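Local coordinates for protein D-hydantoinase (Ralstonia pickettii, PDB 1NFG) that probably catalyses the stereospecific hydrolysis of the cyclic amide bond in D-hydantoin derivatives, using a two-zinc centre, at residues A[262-267]-A[283-288]; A[237-242]-A[288-293]; A[53-58]-A[341-346]. All blocks are in the same frame, centred on the assembly; numbering follows the deposited sequence.

Contact 1 (A[262-267]-A[283-288]); sequences CTHYLY and YVFTPP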
ATOM      1  N   CYS A 262      23.823   2.441  -3.117  1.00 16.99           N
ATOM      2  CA  CYS A 262      25.246   2.651  -3.073  1.00 18.31           C
ATOM      3  C   CYS A 262      25.777   2.282  -1.704  1.00 19.70           C
ATOM      4  O   CYS A 262      25.157   2.555  -0.682  1.00 20.72           O
ATOM      5  CB  CYS A 262      25.566   4.112  -3.433  1.00 17.54           C
ATOM      6  SG  CYS A 262      24.898   4.631  -5.066  1.00 15.93           S
ATOM      7  N   THR A 263      26.937   1.646  -1.713  1.00 20.46           N
ATOM      8  CA  THR A 263      27.603   1.184  -0.516  1.00 20.55           C
ATOM      9  C   THR A 263      27.293   1.953   0.761  1.00 23.12           C
ATOM     10  O   THR A 263      26.806   1.370   1.732  1.00 24.57           O
ATOM     11  CB  THR A 263      29.115   1.193  -0.729  1.00 19.95           C
ATOM     12  OG1 THR A 263      29.408   0.670  -2.034  1.00 19.79           O
ATOM     13  CG2 THR A 263      29.810   0.354   0.336  1.00 16.29           C
ATOM     14  N   HIS A 264      27.565   3.256   0.767  1.00 24.58           N
ATOM     15  CA  HIS A 264      27.351   4.064   1.971  1.00 24.85           C
ATOM     16  C   HIS A 264      25.918   4.112   2.501  1.00 24.39           C
ATOM     17  O   HIS A 264      25.700   4.412   3.676  1.00 24.55           O
ATOM     18  CB  HIS A 264      27.902   5.490   1.775  1.00 24.15           C
ATOM     19  CG  HIS A 264      27.474   6.143   0.499  1.00 24.65           C
ATOM     20  ND1 HIS A 264      27.825   5.653  -0.740  1.00 24.50           N
ATOM     21  CD2 HIS A 264      26.713   7.238   0.270  1.00 24.81           C
ATOM     22  CE1 HIS A 264      27.296   6.419  -1.679  1.00 24.45           C
ATOM     23  NE2 HIS A 264      26.615   7.387  -1.092  1.00 24.49           N
ATOM     24  N   TYR A 265      24.944   3.812   1.652  1.00 23.59           N
ATOM     25  CA  TYR A 265      23.558   3.815   2.092  1.00 23.85           C
ATOM     26  C   TYR A 265      23.211   2.533   2.845  1.00 24.39           C
ATOM     27  O   TYR A 265      22.081   2.356   3.302  1.00 25.92           O
ATOM     28  CB  TYR A 265      22.630   4.014   0.897  1.00 23.01           C
ATOM     29  CG  TYR A 265      22.791   5.384   0.287  1.00 25.31           C
ATOM     30  CD1 TYR A 265      22.554   6.534   1.042  1.00 24.81           C
ATOM     31  CD2 TYR A 265      23.214   5.537  -1.034  1.00 25.35           C
ATOM     32  CE1 TYR A 265      22.734   7.800   0.500  1.00 25.70           C
ATOM     33  CE2 TYR A 265      23.396   6.802  -1.588  1.00 26.40           C
ATOM     34  CZ  TYR A 265      23.155   7.928  -0.815  1.00 26.85           C
ATOM     35  OH  TYR A 265      23.329   9.181  -1.364  1.00 28.21           O
ATOM     36  N   LEU A 266      24.192   1.644   2.975  1.00 23.14           N
ATOM     37  CA  LEU A 266      24.009   0.388   3.695  1.00 21.98           C
ATOM     38  C   LEU A 266      24.820   0.435   4.987  1.00 22.07           C
ATOM     39  O   LEU A 266      24.792  -0.505   5.780  1.00 22.85           O
ATOM     40  CB  LEU A 266      24.511  -0.793   2.860  1.00 20.65           C
ATOM     41  CG  LEU A 266      23.919  -1.059   1.479  1.00 21.64           C
ATOM     42  CD1 LEU A 266      24.709  -2.169   0.816  1.00 19.54           C
ATOM     43  CD2 LEU A 266      22.451  -1.443   1.595  1.00 22.44           C
ATOM     44  N   TYR A 267      25.529   1.537   5.206  1.00 21.38           N
ATOM     45  CA  TYR A 267      26.386   1.642   6.373  1.00 22.54           C
ATOM     46  C   TYR A 267      26.367   2.951   7.135  1.00 23.54           C
ATOM     47  O   TYR A 267      26.596   2.964   8.343  1.00 24.94           O
ATOM     48  CB  TYR A 267      27.831   1.351   5.953  1.00 23.59           C
ATOM     49  CG  TYR A 267      28.085  -0.090   5.579  1.00 24.48           C
ATOM     50  CD1 TYR A 267      28.295  -1.052   6.561  1.00 23.10           C
ATOM     51  CD2 TYR A 267      28.101  -0.495   4.244  1.00 23.93           C
ATOM     52  CE1 TYR A 267      28.515  -2.378   6.235  1.00 24.08           C
ATOM     53  CE2 TYR A 267      28.319  -1.825   3.904  1.00 24.87           C
ATOM     54  CZ  TYR A 267      28.527  -2.763   4.909  1.00 26.27           C
ATOM     55  OH  TYR A 267      28.742  -4.089   4.599  1.00 28.32           O
ATOM     56  N   TYR A 283      30.666  13.248   5.457  1.00 26.50           N
ATOM     57  CA  TYR A 283      29.479  12.483   5.102  1.00 26.03           C
ATOM     58  C   TYR A 283      28.415  13.277   4.396  1.00 25.33           C
ATOM     59  O   TYR A 283      27.265  12.849   4.312  1.00 26.26           O
ATOM     60  CB  TYR A 283      28.917  11.836   6.360  1.00 25.88           C
ATOM     61  CG  TYR A 283      29.989  11.042   7.047  1.00 26.99           C
ATOM     62  CD1 TYR A 283      30.328   9.771   6.597  1.00 27.66           C
ATOM     63  CD2 TYR A 283      30.759  11.613   8.059  1.00 27.80           C
ATOM     64  CE1 TYR A 283      31.412   9.091   7.131  1.00 30.31           C
ATOM     65  CE2 TYR A 283      31.846  10.945   8.596  1.00 29.47           C
ATOM     66  CZ  TYR A 283      32.168   9.686   8.125  1.00 30.86           C
ATOM     67  OH  TYR A 283      33.261   9.029   8.631  1.00 34.74           O
ATOM     68  N   VAL A 284      28.802  14.432   3.875  1.00 24.04           N
ATOM     69  CA  VAL A 284      27.858  15.255   3.155  1.00 23.52           C
ATOM     70  C   VAL A 284      27.787  14.798   1.702  1.00 24.98           C
ATOM     71  O   VAL A 284      28.547  15.262   0.844  1.00 25.58           O
ATOM     72  CB  VAL A 284      28.244  16.749   3.207  1.00 22.74           C
ATOM     73  CG1 VAL A 284      27.319  17.556   2.307  1.00 19.39           C
ATOM     74  CG2 VAL A 284      28.156  17.257   4.637  1.00 20.81           C
ATOM     75  N   PHE A 285      26.885  13.855   1.443  1.00 24.75           N
ATOM     76  CA  PHE A 285      26.662  13.357   0.093  1.00 24.25           C
ATOM     77  C   PHE A 285      25.160  13.386  -0.137  1.00 23.60           C
ATOM     78  O   PHE A 285      24.388  13.540   0.810  1.00 22.56           O
ATOM     79  CB  PHE A 285      27.235  11.949  -0.092  1.00 24.12           C
ATOM     80  CG  PHE A 285      26.960  11.021   1.048  1.00 25.07           C
ATOM     81  CD1 PHE A 285      25.690  10.499   1.250  1.00 24.70           C
ATOM     82  CD2 PHE A 285      27.983  10.663   1.920  1.00 24.12           C
ATOM     83  CE1 PHE A 285      25.446   9.633   2.303  1.00 26.04           C
ATOM     84  CE2 PHE A 285      27.749   9.798   2.974  1.00 23.80           C
ATOM     85  CZ  PHE A 285      26.479   9.280   3.168  1.00 24.69           C
ATOM     86  N   THR A 286      24.752  13.242  -1.392  1.00 22.40           N
ATOM     87  CA  THR A 286      23.345  13.313  -1.739  1.00 21.77           C
ATOM     88  C   THR A 286      22.839  12.135  -2.565  1.00 21.31           C
ATOM     89  O   THR A 286      23.515  11.685  -3.486  1.00 21.61           O
ATOM     90  CB  THR A 286      23.081  14.621  -2.514  1.00 23.41           C
ATOM     91  OG1 THR A 286      23.403  15.737  -1.676  1.00 25.51           O
ATOM     92  CG2 THR A 286      21.631  14.712  -2.964  1.00 22.66           C
ATOM     93  N   PRO A 287      21.636  11.619  -2.241  1.00 20.86           N
ATOM     94  CA  PRO A 287      20.779  12.097  -1.151  1.00 19.45           C
ATOM     95  C   PRO A 287      21.465  11.911   0.196  1.00 20.43           C
ATOM     96  O   PRO A 287      22.478  11.217   0.294  1.00 22.39           O
ATOM     97  CB  PRO A 287      19.527  11.248  -1.309  1.00 18.80           C
ATOM     98  CG  PRO A 287      19.424  11.112  -2.791  1.00 18.29           C
ATOM     99  CD  PRO A 287      20.857  10.776  -3.168  1.00 21.55           C
ATOM    100  N   PRO A 288      20.920  12.522   1.258  1.00 20.60           N
ATOM    101  CA  PRO A 288      21.509  12.418   2.597  1.00 20.04           C
ATOM    102  C   PRO A 288      21.516  11.014   3.184  1.00 20.40           C
ATOM    103  O   PRO A 288      20.684  10.177   2.834  1.00 19.56           O
ATOM    104  CB  PRO A 288      20.637  13.356   3.440  1.00 19.64           C
ATOM    105  CG  PRO A 288      19.981  14.246   2.447  1.00 19.14           C
ATOM    106  CD  PRO A 288      19.689  13.327   1.300  1.00 19.59           C
TER

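Contact 2 (A[237-242]-A[288-293]); sequences HVTCEE and PARAKK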
ATOM      1  N   HIS A 237      20.961   5.681  -6.922  1.00 20.90           N
ATOM      2  CA  HIS A 237      20.981   5.781  -5.471  1.00 21.12           C
ATOM      3  C   HIS A 237      19.647   5.877  -4.718  1.00 20.67           C
ATOM      4  O   HIS A 237      19.291   6.937  -4.206  1.00 20.65           O
ATOM      5  CB  HIS A 237      21.904   6.927  -5.024  1.00 23.91           C
ATOM      6  CG  HIS A 237      21.622   8.244  -5.686  1.00 27.35           C
ATOM      7  ND1 HIS A 237      20.347   8.736  -5.864  1.00 28.27           N
ATOM      8  CD2 HIS A 237      22.461   9.188  -6.178  1.00 27.04           C
ATOM      9  CE1 HIS A 237      20.412   9.924  -6.440  1.00 26.61           C
ATOM     10  NE2 HIS A 237      21.682  10.220  -6.640  1.00 26.77           N
ATOM     11  N   VAL A 238      18.906   4.770  -4.668  1.00 20.27           N
ATOM     12  CA  VAL A 238      17.666   4.720  -3.895  1.00 20.49           C
ATOM     13  C   VAL A 238      18.241   4.560  -2.496  1.00 20.73           C
ATOM     14  O   VAL A 238      18.988   3.616  -2.239  1.00 22.39           O
ATOM     15  CB  VAL A 238      16.823   3.488  -4.228  1.00 20.78           C
ATOM     16  CG1 VAL A 238      15.697   3.355  -3.217  1.00 18.61           C
ATOM     17  CG2 VAL A 238      16.258   3.613  -5.640  1.00 20.57           C
ATOM     18  N   THR A 239      17.889   5.461  -1.591  1.00 20.24           N
ATOM     19  CA  THR A 239      18.481   5.442  -0.262  1.00 20.23           C
ATOM     20  C   THR A 239      17.616   5.168   0.969  1.00 21.04           C
ATOM     21  O   THR A 239      18.149   4.994   2.064  1.00 21.08           O
ATOM     22  CB  THR A 239      19.170   6.781  -0.019  1.00 21.11           C
ATOM     23  OG1 THR A 239      18.175   7.777   0.264  1.00 20.38           O
ATOM     24  CG2 THR A 239      19.929   7.208  -1.271  1.00 20.28           C
ATOM     25  N   CYS A 240      16.299   5.135   0.819  1.00 20.30           N
ATOM     26  CA  CYS A 240      15.461   4.933   1.991  1.00 19.23           C
ATOM     27  C   CYS A 240      14.186   4.171   1.703  1.00 19.54           C
ATOM     28  O   CYS A 240      13.818   3.952   0.546  1.00 19.91           O
ATOM     29  CB  CYS A 240      15.107   6.289   2.598  1.00 19.75           C
ATOM     30  SG  CYS A 240      14.213   7.364   1.438  1.00 21.39           S
ATOM     31  N   GLU A 241      13.502   3.794   2.775  1.00 19.50           N
ATOM     32  CA  GLU A 241      12.262   3.040   2.681  1.00 21.44           C
ATOM     33  C   GLU A 241      11.177   3.718   1.842  1.00 21.19           C
ATOM     34  O   GLU A 241      10.535   3.068   1.007  1.00 20.96           O
ATOM     35  CB  GLU A 241      11.743   2.746   4.092  1.00 22.44           C
ATOM     36  CG  GLU A 241      10.351   2.158   4.152  1.00 25.33           C
ATOM     37  CD  GLU A 241       9.991   1.677   5.549  1.00 28.67           C
ATOM     38  OE1 GLU A 241      10.470   2.281   6.537  1.00 28.01           O
ATOM     39  OE2 GLU A 241       9.218   0.698   5.654  1.00 29.80           O
ATOM     40  N   GLU A 242      10.979   5.018   2.043  1.00 20.23           N
ATOM     41  CA  GLU A 242       9.940   5.719   1.296  1.00 21.44           C
ATOM     42  C   GLU A 242      10.172   5.807  -0.207  1.00 20.55           C
ATOM     43  O   GLU A 242       9.239   5.606  -0.981  1.00 21.30           O
ATOM     44  CB  GLU A 242       9.686   7.118   1.883  1.00 21.46           C
ATOM     45  CG  GLU A 242      10.835   7.692   2.667  1.00 23.53           C
ATOM     46  CD  GLU A 242      10.887   7.206   4.100  1.00 23.88           C
ATOM     47  OE1 GLU A 242       9.938   7.500   4.856  1.00 23.76           O
ATOM     48  OE2 GLU A 242      11.883   6.543   4.474  1.00 25.90           O
ATOM     49  N   PRO A 288      20.920  12.522   1.258  1.00 20.60           N
ATOM     50  CA  PRO A 288      21.509  12.418   2.597  1.00 20.04           C
ATOM     51  C   PRO A 288      21.516  11.014   3.184  1.00 20.40           C
ATOM     52  O   PRO A 288      20.684  10.177   2.834  1.00 19.56           O
ATOM     53  CB  PRO A 288      20.637  13.356   3.440  1.00 19.64           C
ATOM     54  CG  PRO A 288      19.981  14.246   2.447  1.00 19.14           C
ATOM     55  CD  PRO A 288      19.689  13.327   1.300  1.00 19.59           C
ATOM     56  N   ALA A 289      22.458  10.774   4.092  1.00 20.74           N
ATOM     57  CA  ALA A 289      22.548   9.497   4.781  1.00 20.49           C
ATOM     58  C   ALA A 289      21.237   9.358   5.552  1.00 20.64           C
ATOM     59  O   ALA A 289      20.757  10.325   6.149  1.00 20.00           O
ATOM     60  CB  ALA A 289      23.715   9.506   5.740  1.00 19.41           C
ATOM     61  N   ARG A 290      20.663   8.162   5.548  1.00 20.69           N
ATOM     62  CA  ARG A 290      19.400   7.929   6.232  1.00 21.09           C
ATOM     63  C   ARG A 290      19.535   7.348   7.640  1.00 22.09           C
ATOM     64  O   ARG A 290      20.332   7.831   8.443  1.00 22.70           O
ATOM     65  CB  ARG A 290      18.530   7.028   5.364  1.00 20.88           C
ATOM     66  CG  ARG A 290      18.327   7.569   3.955  1.00 21.28           C
ATOM     67  CD  ARG A 290      17.867   9.018   3.985  1.00 20.56           C
ATOM     68  NE  ARG A 290      17.390   9.466   2.681  1.00 20.82           N
ATOM     69  CZ  ARG A 290      17.029  10.716   2.407  1.00 20.83           C
ATOM     70  NH1 ARG A 290      17.091  11.652   3.348  1.00 20.50           N
ATOM     71  NH2 ARG A 290      16.602  11.029   1.191  1.00 21.17           N
ATOM     72  N   ALA A 291      18.749   6.318   7.946  1.00 23.65           N
ATOM     73  CA  ALA A 291      18.798   5.691   9.264  1.00 25.11           C
ATOM     74  C   ALA A 291      19.054   4.193   9.154  1.00 27.16           C
ATOM     75  O   ALA A 291      18.948   3.620   8.065  1.00 28.30           O
ATOM     76  CB  ALA A 291      17.498   5.938   9.998  1.00 23.12           C
ATOM     77  N   LYS A 292      19.382   3.560  10.279  1.00 27.60           N
ATOM     78  CA  LYS A 292      19.645   2.127  10.292  1.00 28.45           C
ATOM     79  C   LYS A 292      18.479   1.295   9.772  1.00 28.58           C
ATOM     80  O   LYS A 292      18.689   0.265   9.127  1.00 29.25           O
ATOM     81  CB  LYS A 292      20.004   1.659  11.702  1.00 31.29           C
ATOM     82  CG  LYS A 292      21.330   2.207  12.202  1.00 37.13           C
ATOM     83  CD  LYS A 292      21.727   1.604  13.541  1.00 41.15           C
ATOM     84  CE  LYS A 292      23.095   2.112  13.996  1.00 43.07           C
ATOM     85  NZ  LYS A 292      23.512   1.517  15.304  1.00 44.75           N
ATOM     86  N   LYS A 293      17.252   1.728  10.044  1.00 26.77           N
ATOM     87  CA  LYS A 293      16.106   0.966   9.576  1.00 25.88           C
ATOM     88  C   LYS A 293      16.108   0.948   8.055  1.00 25.64           C
ATOM     89  O   LYS A 293      15.597   0.015   7.427  1.00 26.15           O
ATOM     90  CB  LYS A 293      14.796   1.553  10.125  1.00 26.67           C
ATOM     91  CG  LYS A 293      14.480   2.982   9.707  1.00 28.40           C
ATOM     92  CD  LYS A 293      13.524   3.031   8.526  1.00 28.42           C
ATOM     93  CE  LYS A 293      13.105   4.467   8.229  1.00 29.58           C
ATOM     94  NZ  LYS A 293      12.208   4.576   7.038  1.00 29.89           N
TER

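Contact 3 (A[53-58]-A[341-346]); sequences GIDVHT and EERLMM. With ZN (zinc ion), chain E.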
ATOM      1  N   GLY A  53      34.937  -6.596 -10.563  1.00 17.69           N
ATOM      2  CA  GLY A  53      33.887  -5.673 -10.170  1.00 18.78           C
ATOM      3  C   GLY A  53      33.523  -4.685 -11.269  1.00 18.99           C
ATOM      4  O   GLY A  53      34.363  -4.302 -12.080  1.00 19.30           O
ATOM      5  N   ILE A  54      32.262  -4.270 -11.297  1.00 18.64           N
ATOM      6  CA  ILE A  54      31.792  -3.322 -12.300  1.00 19.38           C
ATOM      7  C   ILE A  54      30.987  -2.215 -11.631  1.00 20.44           C
ATOM      8  O   ILE A  54      29.851  -2.433 -11.218  1.00 22.63           O
ATOM      9  CB  ILE A  54      30.917  -4.021 -13.345  1.00 18.52           C
ATOM     10  CG1 ILE A  54      31.757  -5.059 -14.100  1.00 18.39           C
ATOM     11  CG2 ILE A  54      30.326  -2.996 -14.296  1.00 17.42           C
ATOM     12  CD1 ILE A  54      30.983  -5.840 -15.132  1.00 16.50           C
ATOM     13  N   ASP A  55      31.579  -1.027 -11.533  1.00 19.82           N
ATOM     14  CA  ASP A  55      30.931   0.108 -10.884  1.00 19.54           C
ATOM     15  C   ASP A  55      30.299   1.066 -11.896  1.00 20.24           C
ATOM     16  O   ASP A  55      30.985   1.902 -12.480  1.00 22.34           O
ATOM     17  CB  ASP A  55      31.955   0.852 -10.033  1.00 17.72           C
ATOM     18  CG  ASP A  55      31.314   1.811  -9.076  1.00 18.15           C
ATOM     19  OD1 ASP A  55      30.162   2.224  -9.338  1.00 18.36           O
ATOM     20  OD2 ASP A  55      31.966   2.158  -8.070  1.00 17.00           O
ATOM     21  N   VAL A  56      28.988   0.956 -12.088  1.00 19.52           N
ATOM     22  CA  VAL A  56      28.294   1.800 -13.051  1.00 18.54           C
ATOM     23  C   VAL A  56      27.891   3.185 -12.545  1.00 19.30           C
ATOM     24  O   VAL A  56      27.062   3.852 -13.162  1.00 18.58           O
ATOM     25  CB  VAL A  56      27.035   1.083 -13.606  1.00 18.57           C
ATOM     26  CG1 VAL A  56      27.434  -0.271 -14.178  1.00 17.30           C
ATOM     27  CG2 VAL A  56      25.977   0.927 -12.515  1.00 13.65           C
ATOM     28  N   HIS A  57      28.471   3.630 -11.437  1.00 19.92           N
ATOM     29  CA  HIS A  57      28.127   4.952 -10.923  1.00 21.72           C
ATOM     30  C   HIS A  57      29.331   5.657 -10.313  1.00 22.78           C
ATOM     31  O   HIS A  57      29.505   5.656  -9.091  1.00 23.93           O
ATOM     32  CB  HIS A  57      27.005   4.842  -9.885  1.00 22.43           C
ATOM     33  CG  HIS A  57      26.394   6.159  -9.503  1.00 24.41           C
ATOM     34  ND1 HIS A  57      25.090   6.272  -9.066  1.00 24.89           N
ATOM     35  CD2 HIS A  57      26.901   7.414  -9.492  1.00 25.50           C
ATOM     36  CE1 HIS A  57      24.822   7.540  -8.809  1.00 25.49           C
ATOM     37  NE2 HIS A  57      25.904   8.253  -9.060  1.00 26.40           N
ATOM     38  N   THR A  58      30.152   6.265 -11.168  1.00 21.97           N
ATOM     39  CA  THR A  58      31.336   6.986 -10.712  1.00 23.11           C
ATOM     40  C   THR A  58      31.447   8.389 -11.292  1.00 24.48           C
ATOM     41  O   THR A  58      30.914   8.690 -12.364  1.00 23.93           O
ATOM     42  CB  THR A  58      32.647   6.246 -11.079  1.00 22.66           C
ATOM     43  OG1 THR A  58      32.708   6.052 -12.500  1.00 24.48           O
ATOM     44  CG2 THR A  58      32.722   4.911 -10.382  1.00 22.70           C
ATOM     45  N   GLU A 341      37.023   2.263  -4.383  1.00 22.26           N
ATOM     46  CA  GLU A 341      37.927   1.192  -3.979  1.00 23.85           C
ATOM     47  C   GLU A 341      37.336   0.248  -2.939  1.00 23.85           C
ATOM     48  O   GLU A 341      37.503  -0.966  -3.033  1.00 23.81           O
ATOM     49  CB  GLU A 341      39.239   1.761  -3.430  1.00 24.21           C
ATOM     50  CG  GLU A 341      40.354   0.715  -3.366  1.00 27.27           C
ATOM     51  CD  GLU A 341      41.664   1.257  -2.829  1.00 29.59           C
ATOM     52  OE1 GLU A 341      42.061   2.378  -3.216  1.00 30.72           O
ATOM     53  OE2 GLU A 341      42.305   0.552  -2.020  1.00 31.98           O
ATOM     54  N   GLU A 342      36.645   0.810  -1.956  1.00 23.38           N
ATOM     55  CA  GLU A 342      36.057   0.023  -0.883  1.00 23.03           C
ATOM     56  C   GLU A 342      34.784  -0.736  -1.244  1.00 23.29           C
ATOM     57  O   GLU A 342      34.418  -1.688  -0.550  1.00 23.21           O
ATOM     58  CB  GLU A 342      35.769   0.922   0.323  1.00 22.44           C
ATOM     59  CG  GLU A 342      36.982   1.670   0.849  1.00 22.11           C
ATOM     60  CD  GLU A 342      37.157   3.050   0.231  1.00 21.94           C
ATOM     61  OE1 GLU A 342      36.910   3.213  -0.984  1.00 20.59           O
ATOM     62  OE2 GLU A 342      37.563   3.975   0.967  1.00 22.00           O
ATOM     63  N   ARG A 343      34.130  -0.339  -2.333  1.00 22.78           N
ATOM     64  CA  ARG A 343      32.868  -0.961  -2.730  1.00 23.05           C
ATOM     65  C   ARG A 343      32.752  -2.471  -2.522  1.00 23.60           C
ATOM     66  O   ARG A 343      31.933  -2.917  -1.723  1.00 24.06           O
ATOM     67  CB  ARG A 343      32.514  -0.626  -4.186  1.00 21.59           C
ATOM     68  CG  ARG A 343      31.095  -1.084  -4.563  1.00 21.12           C
ATOM     69  CD  ARG A 343      30.706  -0.759  -6.002  1.00 17.90           C
ATOM     70  NE  ARG A 343      31.605  -1.376  -6.972  1.00 19.83           N
ATOM     71  CZ  ARG A 343      31.210  -2.177  -7.956  1.00 21.07           C
ATOM     72  NH1 ARG A 343      29.922  -2.463  -8.101  1.00 22.48           N
ATOM     73  NH2 ARG A 343      32.100  -2.693  -8.794  1.00 20.58           N
ATOM     74  N   LEU A 344      33.560  -3.257  -3.227  1.00 24.01           N
ATOM     75  CA  LEU A 344      33.477  -4.711  -3.097  1.00 23.22           C
ATOM     76  C   LEU A 344      33.648  -5.229  -1.675  1.00 24.14           C
ATOM     77  O   LEU A 344      32.812  -5.991  -1.191  1.00 25.98           O
ATOM     78  CB  LEU A 344      34.493  -5.409  -4.011  1.00 20.56           C
ATOM     79  CG  LEU A 344      34.333  -5.338  -5.534  1.00 17.96           C
ATOM     80  CD1 LEU A 344      34.627  -6.695  -6.116  1.00 16.86           C
ATOM     81  CD2 LEU A 344      32.940  -4.919  -5.921  1.00 17.80           C
ATOM     82  N   MET A 345      34.719  -4.833  -1.000  1.00 24.01           N
ATOM     83  CA  MET A 345      34.932  -5.311   0.360  1.00 25.26           C
ATOM     84  C   MET A 345      33.730  -5.036   1.246  1.00 25.60           C
ATOM     85  O   MET A 345      33.268  -5.920   1.968  1.00 27.19           O
ATOM     86  CB  MET A 345      36.175  -4.675   0.978  1.00 25.57           C
ATOM     87  CG  MET A 345      37.489  -5.237   0.447  1.00 26.60           C
ATOM     88  SD  MET A 345      38.915  -4.519   1.288  1.00 28.22           S
ATOM     89  CE  MET A 345      38.950  -2.883   0.526  1.00 27.60           C
ATOM     90  N   MET A 346      33.220  -3.810   1.181  1.00 25.92           N
ATOM     91  CA  MET A 346      32.068  -3.411   1.980  1.00 24.51           C
ATOM     92  C   MET A 346      30.814  -4.227   1.657  1.00 24.30           C
ATOM     93  O   MET A 346      30.126  -4.701   2.558  1.00 25.40           O
ATOM     94  CB  MET A 346      31.795  -1.921   1.777  1.00 24.02           C
ATOM     95  CG  MET A 346      32.862  -1.027   2.368  1.00 24.23           C
ATOM     96  SD  MET A 346      32.983  -1.223   4.159  1.00 27.47           S
ATOM     97  CE  MET A 346      34.246  -2.337   4.239  1.00 28.96           C
TER
HETATM   98 ZN    ZN E 501      26.038  10.603  -8.700  1.00 21.03          ZN
HETATM   99  O   HOH W   1      33.823   0.304  -7.218  1.00 10.78           O

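Contact 1 (A[262-267]-A[283-288])
Tyr265 and His264, neighbours on a short 3-10 turn just after strand 257-262, bring their rings against Phe285 and the backbone that follows it. The Tyr265 side chain runs across the gap from root to tip. Its CB leaves the turn with CG anti to the carbonyl carbon (chi1 -66°), and the ring base stays beside its own turn: backbone N of Cys262 lies at the ring edge, and His264 CD2 sits over the ring centre. Farther out, Tyr265 CE1 touches Phe285 CE1 at 3.7 Å, an oblique meeting with the ring planes nearly perpendicular. CZ passes 3.5 Å from Pro287 O, which lies near the ring plane. At the tip the hydroxyl OH donates to Pro287 O, 2.8 Å away, approaching 18° out of the carbonyl plane, while Pro287 CD flanks the same hydroxyl.

His264 meets Phe285 differently, in a T-shaped (edge-to-face) pair. Its CD2 points at the centre of one Phe285 face, 3.3 Å above the plane; the ring centroids are 4.5 Å apart and the planes stand at 75°. Tyr283 O lies over the opposite face, toward the rim, so that phenyl ring is sandwiched between an imidazole edge and a carbonyl oxygen. His264, Tyr265 and Phe285 together make a buried aromatic cluster.

Behind the cluster, Thr286 turns its CB away from it; Thr286 OG1 is hydrogen-bonded to Asn335, and both residues probably bind substrate, as in related enzymes. A cis peptide precedes Pro287 and sets the course of the chain between Thr286 and the carbonyl gripped by Tyr265. The arrangement is that of a loop at the C-terminal end of a strand in an amidohydrolase TIM barrel, its two arms pinned together beside the probable substrate pocket.

Contact 2 (A[237-242]-A[288-293])
Arg290 and Thr239 are joined by a hydrogen bond in the buried half of the contact, and Lys293 by salt bridges to Glu241 and Glu242 on its more exposed side. The hydrogen bond runs from Arg290 NE to Thr239 OG1 over 3.1 Å with an N-H...O angle of 151°, the oxygen tilted 20° out of the guanidinium plane. Thr239 OG1 also bonds to Glu215 of helix 212-229; the same carboxylate forms a salt bridge with Arg290 NH2, and Arg290 NH1 reaches Arg210 O.

Van der Waals contact comes from the arginine stem. Arg290 CG rests 3.7 Å from Cys240 CB and also lies against Thr239 O. The chain bends at chi2 (-51°), which places CD; beyond it NE stands anti to CB and comes within bonding distance of the hydroxyl.

The charged group centres on Lys293 NZ. It meets Glu241 OE1 at 2.9 Å on the anti lone pair, and Glu242 OE2 more weakly at 3.2 Å; the lysine crosses both glutamate chains at about a right angle. Nearby, Asp294 of helix 292-303 accepts from the backbone N of Glu241, tying in the start of helix 241-253, and from N of Ala291 at the N-cap of its own helix.

The chemistry implies two regimes: inside, an arginine whose charge is probably balanced by Glu215; outside, one ammonium shared by two carboxylates at the protein surface.

Contact 3 (A[53-58]-A[341-346])
Arg343 lays its guanidinium flat between Asp55 and Leu344, which makes the close half of this buried contact. Asp55 CA stands 3.6 Å above one face, Leu344 CD2 at the same height beneath the opposite one, both toward the rim, and backbone atoms of Gly53 and Ile54 line the edge. The arginine chain extends as far as CD, then turns at chi3 (59°) to place NE beside Asp55. Arg343 NH1 gives a weak hydrogen bond to Ile54 O (3.1 Å, 122°) and is also hydrogen-bonded to Val310 O.

Strand 48-58 is the first strand of the TIM barrel, and its C-terminal end leads into the HxH zinc motif of the amidohydrolases: His57 NE2 binds a zinc ion at 2.4 Å, with His59, Asp313 and the carboxylated Lys148 on the same metal. Asp55 OD1 accepts from His57 N at 3.0 Å, an Asx turn that ties the aspartate to the metal ligand's backbone.

The carboxylate's other side is looser. Asp55 OD2 lies 3.7 Å from Arg343 NE, well out of the guanidinium plane, a long salt bridge of charge alone. A water fills in, donating to OD2 and accepting from NE, 2.8 Å from each, while Ser312 OG bonds to the same carboxylate oxygen.

Contacts 1 and 2 are neighbours, their centres about 8 Å apart, and share Pro288; Tyr265 CZ packs on Thr239 CG2 at 3.3 Å, and Pro287 CD on His237 CE1 at 3.4 Å. Contact 3 stands about 14 Å from contact 1 and about 19 Å from contact 2, centre to centre, yet meets both: Tyr267 probably hydrogen-bonds to Met346 O, and His237 CD2 lies 3.9 Å from His57 CE1. Those two histidines bind different zinc ions, which the carboxylated Lys148 bridges. Segment 53-58 of contact 3 thus carries His57 and segment 237-242 of contact 2 His237, though neither touches its opposite segment, while contact 1 carries Thr286, a probable substrate-binding residue.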